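Local coordinates for protein gamma-resorcylate decarboxylase (Polaromonas, PDB 4QRO) that probably catalyses the metal-dependent decarboxylation of gamma-resorcylate to resorcinol, and here holds manganese together with the inhibitor 2-nitroresorcinol, at residues Pro62-Ile67 with Pro102-Glu107; Gly124-Gly129 with Tyr162-Asn167; Ile214-Met219 with Phe257-Ser262. All coordinates share one frame; numbering follows the deposited sequence.

Contact 1. Residues Pro62-Ile67 with Pro102-Glu107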
loop_
_atom_site.group_PDB
_atom_site.type_symbol
_atom_site.label_atom_id
_atom_site.label_comp_id
_atom_site.label_asym_id
_atom_site.label_seq_id
_atom_site.Cartn_x
_atom_site.Cartn_y
_atom_site.Cartn_z
ATOM N N PRO A 62 20.480 0.977 -2.759
ATOM C CA PRO A 62 20.396 1.703 -1.475
ATOM C C PRO A 62 21.622 2.571 -1.213
ATOM O O PRO A 62 21.590 3.466 -0.349
ATOM C CB PRO A 62 20.283 0.584 -0.436
ATOM C CG PRO A 62 20.735 -0.669 -1.106
ATOM C CD PRO A 62 20.722 -0.467 -2.585
ATOM N N ALA A 63 22.713 2.283 -1.917
ATOM C CA ALA A 63 23.970 3.056 -1.791
ATOM C C ALA A 63 24.375 3.283 -0.328
ATOM O O ALA A 63 24.668 2.316 0.393
ATOM C CB ALA A 63 23.874 4.367 -2.573
ATOM N N VAL A 64 24.338 4.522 0.149
ATOM C CA VAL A 64 24.889 4.843 1.470
ATOM C C VAL A 64 24.113 4.170 2.595
ATOM O O VAL A 64 24.690 3.823 3.622
ATOM C CB VAL A 64 25.006 6.369 1.680
ATOM C CG1 VAL A 64 25.484 6.711 3.081
ATOM C CG2 VAL A 64 25.960 6.956 0.641
ATOM N N GLN A 65 22.825 3.921 2.378
ATOM C CA GLN A 65 21.984 3.308 3.401
ATOM C C GLN A 65 22.295 1.841 3.708
ATOM O O GLN A 65 21.776 1.278 4.710
ATOM C CB GLN A 65 20.519 3.446 3.016
ATOM C CG GLN A 65 19.958 4.828 3.314
ATOM C CD GLN A 65 20.554 5.935 2.480
ATOM O OE1 GLN A 65 20.290 6.013 1.303
ATOM N NE2 GLN A 65 21.354 6.825 3.106
ATOM N N ALA A 66 23.092 1.217 2.834
ATOM C CA ALA A 66 23.481 -0.175 2.994
ATOM C C ALA A 66 24.951 -0.290 3.475
ATOM O O ALA A 66 25.469 -1.372 3.594
ATOM C CB ALA A 66 23.280 -0.937 1.683
ATOM N N ILE A 67 25.609 0.819 3.769
ATOM C CA ILE A 67 26.990 0.757 4.237
ATOM C C ILE A 67 27.005 0.748 5.778
ATOM O O ILE A 67 26.816 1.772 6.439
ATOM C CB ILE A 67 27.810 1.897 3.644
ATOM C CG1 ILE A 67 27.817 1.790 2.097
ATOM C CG2 ILE A 67 29.225 1.886 4.247
ATOM C CD1 ILE A 67 28.423 3.015 1.439
ATOM N N PRO A 102 24.931 9.948 5.373
ATOM C CA PRO A 102 25.224 8.784 6.176
ATOM C C PRO A 102 24.327 8.784 7.393
ATOM O O PRO A 102 24.750 9.174 8.475
ATOM C CB PRO A 102 26.703 9.000 6.558
ATOM C CG PRO A 102 26.835 10.485 6.658
ATOM C CD PRO A 102 25.945 11.015 5.566
ATOM N N MET A 103 23.081 8.347 7.201
ATOM C CA MET A 103 22.066 8.428 8.243
ATOM C C MET A 103 22.322 7.442 9.387
ATOM O O MET A 103 21.665 7.493 10.427
ATOM C CB MET A 103 20.688 8.214 7.637
ATOM C CG MET A 103 20.305 9.290 6.634
ATOM S SD MET A 103 19.973 10.913 7.319
ATOM C CE MET A 103 18.589 10.576 8.417
ATOM N N GLN A 104 23.292 6.556 9.191
ATOM C CA GLN A 104 23.833 5.725 10.266
ATOM C C GLN A 104 24.153 6.538 11.523
ATOM O O GLN A 104 23.934 6.096 12.641
ATOM C CB GLN A 104 25.108 5.013 9.777
ATOM C CG GLN A 104 24.828 3.869 8.789
ATOM C CD GLN A 104 24.611 4.296 7.330
ATOM O OE1 GLN A 104 24.738 5.471 6.980
ATOM N NE2 GLN A 104 24.289 3.331 6.479
ATOM N N ASP A 105 24.668 7.738 11.322
ATOM C CA ASP A 105 25.083 8.583 12.413
ATOM C C ASP A 105 24.370 9.934 12.280
ATOM O O ASP A 105 24.612 10.652 11.320
ATOM C CB ASP A 105 26.593 8.707 12.329
ATOM C CG ASP A 105 27.217 9.414 13.530
ATOM O OD1 ASP A 105 26.723 10.480 13.926
ATOM O OD2 ASP A 105 28.246 8.928 14.046
ATOM N N PRO A 106 23.459 10.268 13.218
ATOM C CA PRO A 106 22.714 11.523 13.093
ATOM C C PRO A 106 23.597 12.776 12.988
ATOM O O PRO A 106 23.287 13.676 12.214
ATOM C CB PRO A 106 21.898 11.562 14.381
ATOM C CG PRO A 106 21.626 10.135 14.667
ATOM C CD PRO A 106 22.902 9.430 14.302
ATOM N N GLU A 107 24.679 12.812 13.761
ATOM C CA GLU A 107 25.607 13.953 13.750
ATOM C C GLU A 107 26.322 14.078 12.416
ATOM O O GLU A 107 26.400 15.174 11.863
ATOM C CB GLU A 107 26.644 13.805 14.872
ATOM C CG GLU A 107 27.674 14.928 14.919
ATOM C CD GLU A 107 27.386 15.940 15.998
ATOM O OE1 GLU A 107 26.517 16.811 15.784
ATOM O OE2 GLU A 107 28.043 15.865 17.054
HETATM O O HOH W 1 22.439 5.971 5.661
#
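Two strand-to-helix connections of the amidohydrolase barrel meet where the carboxamide of Gln104 reaches the 3-10 segment Val64-Ala66: one runs from strand 52-59 to helix 70-90, the other from strand 95-97 to helix 106-118. The direct polar link is Gln104 NE2 to Val64 O, 2.9 Å long with an N-H...O angle of 155°. The donor lies a little off the carbonyl plane, and the same oxygen also accepts from Ile67 N, so two N-H groups grip it. Gln104 gets there by a bend: CG lies anti to its own carbonyl carbon (chi1 -73°) and the chain folds again at chi2 (82°), swinging the amide back across to the turn. NE2 also comes within 3.0 Å of Ile67 O, but at an angle too poor for a bond; it bonds to Gln132 O as well. At the other end of the amide a water donates to Gln104 OE1 at 2.7 Å and accepts from Met103 N and Gln65 NE2, each 2.9 Å away. Gln65 OE1 in turn takes Asn128 N, which with the water bond fixes the rotation of that second amide. The apolar part is small: Val64 CG1 sits 3.7 Å from Pro102 CA. With an alanine in place of Gln104 the amide is lost, which would probably leave Val64 O with Ile67 N alone of its two donors, deprive Gln132 O of a donor, and hold the water less firmly. Just beyond, Asp105 is the N-cap of helix 106-118, its OD1 accepting weakly from Glu107 N and also from Leu108 N. Connections leading from the C-terminal ends of parallel strands into helices are the repeating element of a (beta/alpha)8 barrel, and here two neighbours are tied together.

Contact 2. Residues Gly124-Gly129 with Tyr162-Asn167. With MN (manganese (II) ion), chain K; 38L (2-nitrobenzene-1,3-diol), chain M.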
loop_
_atom_site.group_PDB
_atom_site.type_symbol
_atom_site.label_atom_id
_atom_site.label_comp_id
_atom_site.label_asym_id
_atom_site.label_seq_id
_atom_site.Cartn_x
_atom_site.Cartn_y
_atom_site.Cartn_z
ATOM N N GLY A 124 18.491 19.824 -1.303
ATOM C CA GLY A 124 17.719 18.885 -0.489
ATOM C C GLY A 124 18.587 17.687 -0.272
ATOM O O GLY A 124 19.775 17.720 -0.619
ATOM N N ALA A 125 17.998 16.645 0.304
ATOM C CA ALA A 125 18.660 15.359 0.516
ATOM C C ALA A 125 17.772 14.250 -0.020
ATOM O O ALA A 125 16.548 14.401 -0.038
ATOM C CB ALA A 125 18.899 15.145 1.986
ATOM N N LEU A 126 18.381 13.168 -0.497
ATOM C CA LEU A 126 17.633 11.970 -0.860
ATOM C C LEU A 126 18.231 10.789 -0.127
ATOM O O LEU A 126 19.443 10.583 -0.129
ATOM C CB LEU A 126 17.609 11.741 -2.375
ATOM C CG LEU A 126 16.735 10.540 -2.830
ATOM C CD1 LEU A 126 15.973 10.835 -4.126
ATOM C CD2 LEU A 126 17.551 9.267 -2.970
ATOM N N VAL A 127 17.362 10.020 0.517
ATOM C CA VAL A 127 17.769 8.901 1.348
ATOM C C VAL A 127 16.891 7.682 1.064
ATOM O O VAL A 127 15.672 7.793 0.997
ATOM C CB VAL A 127 17.699 9.274 2.843
ATOM C CG1 VAL A 127 17.895 8.055 3.743
ATOM C CG2 VAL A 127 18.705 10.380 3.162
ATOM N N ASN A 128 17.530 6.520 0.946
ATOM C CA ASN A 128 16.863 5.316 0.525
ATOM C C ASN A 128 16.359 4.524 1.702
ATOM O O ASN A 128 16.881 3.444 2.047
ATOM C CB ASN A 128 17.782 4.497 -0.363
ATOM C CG ASN A 128 18.309 5.297 -1.544
ATOM O OD1 ASN A 128 17.535 5.783 -2.384
ATOM N ND2 ASN A 128 19.640 5.448 -1.609
ATOM N N GLY A 129 15.316 5.059 2.318
ATOM C CA GLY A 129 14.679 4.365 3.416
ATOM C C GLY A 129 15.613 4.162 4.597
ATOM O O GLY A 129 16.546 4.948 4.820
ATOM N N TYR A 162 13.905 13.756 0.626
ATOM C CA TYR A 162 13.224 12.811 -0.277
ATOM C C TYR A 162 13.414 11.450 0.324
ATOM O O TYR A 162 14.537 10.950 0.397
ATOM C CB TYR A 162 13.844 12.877 -1.675
ATOM C CG TYR A 162 12.961 12.390 -2.805
ATOM C CD1 TYR A 162 12.409 11.109 -2.795
ATOM C CD2 TYR A 162 12.697 13.216 -3.913
ATOM C CE1 TYR A 162 11.603 10.675 -3.838
ATOM C CE2 TYR A 162 11.888 12.794 -4.959
ATOM C CZ TYR A 162 11.339 11.525 -4.919
ATOM O OH TYR A 162 10.548 11.116 -5.987
ATOM N N LEU A 163 12.320 10.842 0.789
ATOM C CA LEU A 163 12.393 9.540 1.410
ATOM C C LEU A 163 12.084 8.554 0.286
ATOM O O LEU A 163 10.932 8.376 -0.100
ATOM C CB LEU A 163 11.400 9.447 2.583
ATOM C CG LEU A 163 11.305 8.055 3.245
ATOM C CD1 LEU A 163 12.584 7.687 3.968
ATOM C CD2 LEU A 163 10.120 7.992 4.213
ATOM N N HIS A 164 13.136 7.968 -0.274
ATOM C CA HIS A 164 13.057 7.117 -1.467
ATOM C C HIS A 164 13.006 5.671 -0.995
ATOM O O HIS A 164 13.370 5.368 0.160
ATOM C CB HIS A 164 14.310 7.382 -2.338
ATOM C CG HIS A 164 14.363 6.629 -3.626
ATOM N ND1 HIS A 164 14.948 5.385 -3.736
ATOM C CD2 HIS A 164 13.943 6.962 -4.870
ATOM C CE1 HIS A 164 14.877 4.986 -4.991
ATOM N NE2 HIS A 164 14.277 5.923 -5.698
ATOM N N PRO A 165 12.530 4.756 -1.852
ATOM C CA PRO A 165 12.523 3.369 -1.363
ATOM C C PRO A 165 13.856 2.651 -1.263
ATOM O O PRO A 165 14.881 3.090 -1.812
ATOM C CB PRO A 165 11.658 2.625 -2.407
ATOM C CG PRO A 165 10.848 3.684 -3.063
ATOM C CD PRO A 165 11.731 4.903 -3.085
ATOM N N ARG A 166 13.804 1.544 -0.534
ATOM C CA ARG A 166 14.745 0.437 -0.643
ATOM C C ARG A 166 13.912 -0.792 -0.314
ATOM O O ARG A 166 12.763 -0.681 0.166
ATOM C CB ARG A 166 15.939 0.560 0.328
ATOM C CG ARG A 166 15.545 0.471 1.804
ATOM C CD ARG A 166 16.731 0.404 2.746
ATOM N NE ARG A 166 17.564 -0.761 2.485
ATOM C CZ ARG A 166 18.803 -0.922 2.935
ATOM N NH1 ARG A 166 19.375 0.021 3.685
ATOM N NH2 ARG A 166 19.476 -2.028 2.615
ATOM N N ASN A 167 14.491 -1.960 -0.538
ATOM C CA ASN A 167 13.844 -3.217 -0.146
ATOM C C ASN A 167 13.984 -3.516 1.334
ATOM O O ASN A 167 14.974 -3.139 1.952
ATOM C CB ASN A 167 14.414 -4.405 -0.953
ATOM C CG ASN A 167 13.652 -4.658 -2.247
ATOM O OD1 ASN A 167 12.425 -4.599 -2.283
ATOM N ND2 ASN A 167 14.381 -4.946 -3.317
HETATM MN MN MN K . 13.935 5.887 -7.936
HETATM O OAK 38L M . 12.466 4.089 -7.590
HETATM N NAG 38L M . 12.346 3.072 -8.216
HETATM O OAJ 38L M . 11.223 2.582 -8.325
HETATM C CAA 38L M . 13.489 2.478 -8.807
HETATM C CAF 38L M . 13.317 1.279 -9.493
HETATM O OAH 38L M . 12.171 1.066 -10.199
HETATM C CAE 38L M . 14.309 0.299 -9.463
HETATM C CAD 38L M . 15.505 0.532 -8.793
HETATM C CAC 38L M . 15.755 1.790 -8.251
HETATM C CAB 38L M . 14.769 2.775 -8.295
HETATM O OAI 38L M . 15.060 4.024 -7.817
#
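Strands 125-128 and 162-164 run parallel, their axes 22° apart, with Tyr162 N bonding to Ala125 O, Val127 N to Tyr162 O (3.0 Å) and His164 N to Val127 O (2.8 Å). Leu126, Asn128, Tyr162 and His164 turn their side chains to one face of the sheet. There Leu126 CD1 lies over the Tyr162 ring as a CH-pi contact, 4.0 Å from its centroid and 26° off the normal, while CD2 of the same side chain packs 3.8 Å from His164 CB. The two strands, linked through helix 148-157, form a right-handed beta-alpha-beta crossover of the barrel. At chi1 -178° the His164 ring extends on the far side of CB from the backbone N, which brings NE2 to manganese at 2.3 Å. ND1 donates to Pro165 O at 3.0 Å, on an in-plane lone pair of that carbonyl, which helps fix the ring's rotation; Asn128 OD1 lies 2.9 Å from ND1. Glu8, His10 and Asp287 join His164 on the metal, and two oxygens of the bound inhibitor, OAK and OAI, complete the coordination. Asn128 centres an inverse gamma turn, and Arg166 CD passes 3.1 Å from Asn128 O.

Contact 3. Residues Ile214-Met219 with Phe257-Ser262; sequences IILGHM and FYLTTS. With 38L (2-nitrobenzene-1,3-diol), chain M.
Ile214 and Phe257 form the apolar centre, lying side by side, with Ile214 CB over one face of the ring, 3.9 Å from its centroid and 21° off the normal. Leu216 CG meets the edge of that ring in its plane, and CD1 lies 3.8 Å from Phe257 CD2; helix 188-202 packs on both residues through Ala197. On the opposite sheet face Ile215 CG2 touches Thr260 CG2 at 3.6 Å. Between the faces the parallel strands are joined by Tyr258 N to Ile214 O, Leu216 N to Tyr258 O and Thr260 N to Leu216 O. Past the end of strand 214-216, Met219 N bonds to Thr260 O at 2.9 Å and His218 N to Ser262 OG at 3.0 Å. Set between its backbone N and carbonyl carbon (chi1 59°), Ser262 OG stands over one face of the His218 imidazole, toward the rim, and also bonds to Glu8. His218 ND1 bonds to Glu221, while NE2 bonds to Asp287 and weakly to inhibitor oxygen OAK at 3.0 Å. Tyr225 of the second subunit bonds to Met219 O. Parallel strands with a pocket residue, His218, just past a C-terminal end fit the amidohydrolase (beta/alpha)8 barrel, whose active site lies there.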
loop_
_atom_site.group_PDB
_atom_site.type_symbol
_atom_site.label_atom_id
_atom_site.label_comp_id
_atom_site.label_asym_id
_atom_site.label_seq_id
_atom_site.Cartn_x
_atom_site.Cartn_y
_atom_site.Cartn_z
ATOM N N ILE A 214 8.778 16.743 3.367
ATOM C CA ILE A 214 9.177 15.400 2.975
ATOM C C ILE A 214 8.582 15.111 1.593
ATOM O O ILE A 214 7.408 15.411 1.327
ATOM C CB ILE A 214 8.680 14.342 3.991
ATOM C CG1 ILE A 214 8.966 14.780 5.436
ATOM C CG2 ILE A 214 9.241 12.954 3.664
ATOM C CD1 ILE A 214 10.422 14.919 5.812
ATOM N N ILE A 215 9.393 14.547 0.711
ATOM C CA ILE A 215 8.957 14.190 -0.633
ATOM C C ILE A 215 8.896 12.672 -0.746
ATOM O O ILE A 215 9.820 11.959 -0.319
ATOM C CB ILE A 215 9.918 14.724 -1.695
ATOM C CG1 ILE A 215 10.104 16.243 -1.528
ATOM C CG2 ILE A 215 9.388 14.431 -3.093
ATOM C CD1 ILE A 215 11.122 16.836 -2.452
ATOM N N LEU A 216 7.804 12.180 -1.329
ATOM C CA LEU A 216 7.658 10.762 -1.678
ATOM C C LEU A 216 7.497 10.587 -3.187
ATOM O O LEU A 216 6.756 11.321 -3.839
ATOM C CB LEU A 216 6.454 10.143 -0.975
ATOM C CG LEU A 216 6.415 10.208 0.541
ATOM C CD1 LEU A 216 5.083 9.681 1.037
ATOM C CD2 LEU A 216 7.567 9.421 1.150
ATOM N N GLY A 217 8.165 9.599 -3.758
ATOM C CA GLY A 217 7.949 9.304 -5.154
ATOM C C GLY A 217 6.740 8.417 -5.374
ATOM O O GLY A 217 6.020 8.052 -4.433
ATOM N N HIS A 218 6.556 8.041 -6.627
ATOM C CA HIS A 218 5.640 6.945 -6.984
ATOM C C HIS A 218 4.196 7.261 -6.572
ATOM O O HIS A 218 3.419 6.387 -6.186
ATOM C CB HIS A 218 6.184 5.633 -6.414
ATOM C CG HIS A 218 7.659 5.453 -6.663
ATOM N ND1 HIS A 218 8.615 5.589 -5.678
ATOM C CD2 HIS A 218 8.345 5.265 -7.821
ATOM C CE1 HIS A 218 9.825 5.437 -6.209
ATOM N NE2 HIS A 218 9.683 5.233 -7.505
ATOM N N MET A 219 3.858 8.544 -6.643
ATOM C CA MET A 219 2.522 9.010 -6.296
ATOM C C MET A 219 2.216 8.839 -4.810
ATOM O O MET A 219 1.050 8.792 -4.418
ATOM C CB MET A 219 1.468 8.283 -7.134
ATOM C CG MET A 219 1.377 8.767 -8.572
ATOM S SD MET A 219 1.024 10.531 -8.690
ATOM C CE MET A 219 0.656 10.686 -10.436
ATOM N N PHE A 257 4.031 16.943 3.421
ATOM C CA PHE A 257 4.405 16.073 2.322
ATOM C C PHE A 257 4.165 16.645 0.934
ATOM O O PHE A 257 3.211 17.396 0.704
ATOM C CB PHE A 257 3.706 14.695 2.470
ATOM C CG PHE A 257 4.359 13.824 3.503
ATOM C CD1 PHE A 257 4.221 14.105 4.866
ATOM C CD2 PHE A 257 5.201 12.801 3.130
ATOM C CE1 PHE A 257 4.871 13.335 5.820
ATOM C CE2 PHE A 257 5.863 12.048 4.089
ATOM C CZ PHE A 257 5.689 12.311 5.428
ATOM N N TYR A 258 5.057 16.255 0.013
ATOM C CA TYR A 258 4.926 16.440 -1.431
ATOM C C TYR A 258 5.092 15.054 -2.093
ATOM O O TYR A 258 5.820 14.205 -1.592
ATOM C CB TYR A 258 5.960 17.414 -2.000
ATOM C CG TYR A 258 5.892 18.797 -1.377
ATOM C CD1 TYR A 258 6.322 18.986 -0.062
ATOM C CD2 TYR A 258 5.407 19.904 -2.077
ATOM C CE1 TYR A 258 6.246 20.211 0.546
ATOM C CE2 TYR A 258 5.355 21.166 -1.464
ATOM C CZ TYR A 258 5.766 21.296 -0.145
ATOM O OH TYR A 258 5.736 22.497 0.538
ATOM N N LEU A 259 4.393 14.832 -3.201
ATOM C CA LEU A 259 4.445 13.570 -3.948
ATOM C C LEU A 259 4.982 13.818 -5.337
ATOM O O LEU A 259 4.612 14.810 -5.940
ATOM C CB LEU A 259 3.016 12.998 -4.121
ATOM C CG LEU A 259 2.163 12.995 -2.863
ATOM C CD1 LEU A 259 0.831 12.266 -3.144
ATOM C CD2 LEU A 259 2.924 12.363 -1.698
ATOM N N THR A 260 5.829 12.926 -5.866
ATOM C CA THR A 260 6.197 13.012 -7.283
ATOM C C THR A 260 5.538 11.937 -8.123
ATOM O O THR A 260 5.007 10.975 -7.591
ATOM C CB THR A 260 7.724 13.015 -7.539
ATOM O OG1 THR A 260 8.235 11.679 -7.570
ATOM C CG2 THR A 260 8.427 13.812 -6.494
ATOM N N THR A 261 5.584 12.142 -9.443
ATOM C CA THR A 261 4.961 11.227 -10.388
ATOM C C THR A 261 5.909 10.103 -10.833
ATOM O O THR A 261 5.594 9.351 -11.737
ATOM C CB THR A 261 4.442 11.983 -11.642
ATOM O OG1 THR A 261 5.550 12.482 -12.413
ATOM C CG2 THR A 261 3.517 13.150 -11.249
ATOM N N SER A 262 7.059 9.955 -10.194
ATOM C CA SER A 262 8.017 8.985 -10.663
ATOM C C SER A 262 7.438 7.570 -10.743
ATOM O O SER A 262 6.780 7.093 -9.812
ATOM C CB SER A 262 9.216 8.958 -9.757
ATOM O OG SER A 262 8.821 8.629 -8.439
HETATM O OAK 38L M . 12.466 4.089 -7.590
HETATM N NAG 38L M . 12.346 3.072 -8.216
HETATM O OAJ 38L M . 11.223 2.582 -8.325
HETATM C CAA 38L M . 13.489 2.478 -8.807
HETATM C CAF 38L M . 13.317 1.279 -9.493
HETATM O OAH 38L M . 12.171 1.066 -10.199
HETATM C CAE 38L M . 14.309 0.299 -9.463
HETATM C CAD 38L M . 15.505 0.532 -8.793
HETATM C CAC 38L M . 15.755 1.790 -8.251
HETATM C CAB 38L M . 14.769 2.775 -8.295
HETATM O OAI 38L M . 15.060 4.024 -7.817
#

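In the fold
From the N terminus the three contacts follow in series; none encloses or crosses another. Contact 1 closes a loop of 34 residues that holds helix 70-90 and strand 95-97. After helix 106-118, contact 2 closes the next one, with helix 148-157 inside it. Contact 3 closes the last, across helices 223-232 and 249-256. Contacts 2 and 3 share the parallel barrel sheet, in which 161-164 and 214-216 are neighbours, probably bonded from Leu163 N to Ile215 O, and both touch the inhibitor; their centres lie 11 Å apart. Contact 1 abuts contact 2, Gln65 CD packing on Val127 CG1 at 3.6 Å, but stays about 10 Å from contact 3 by nearest atoms.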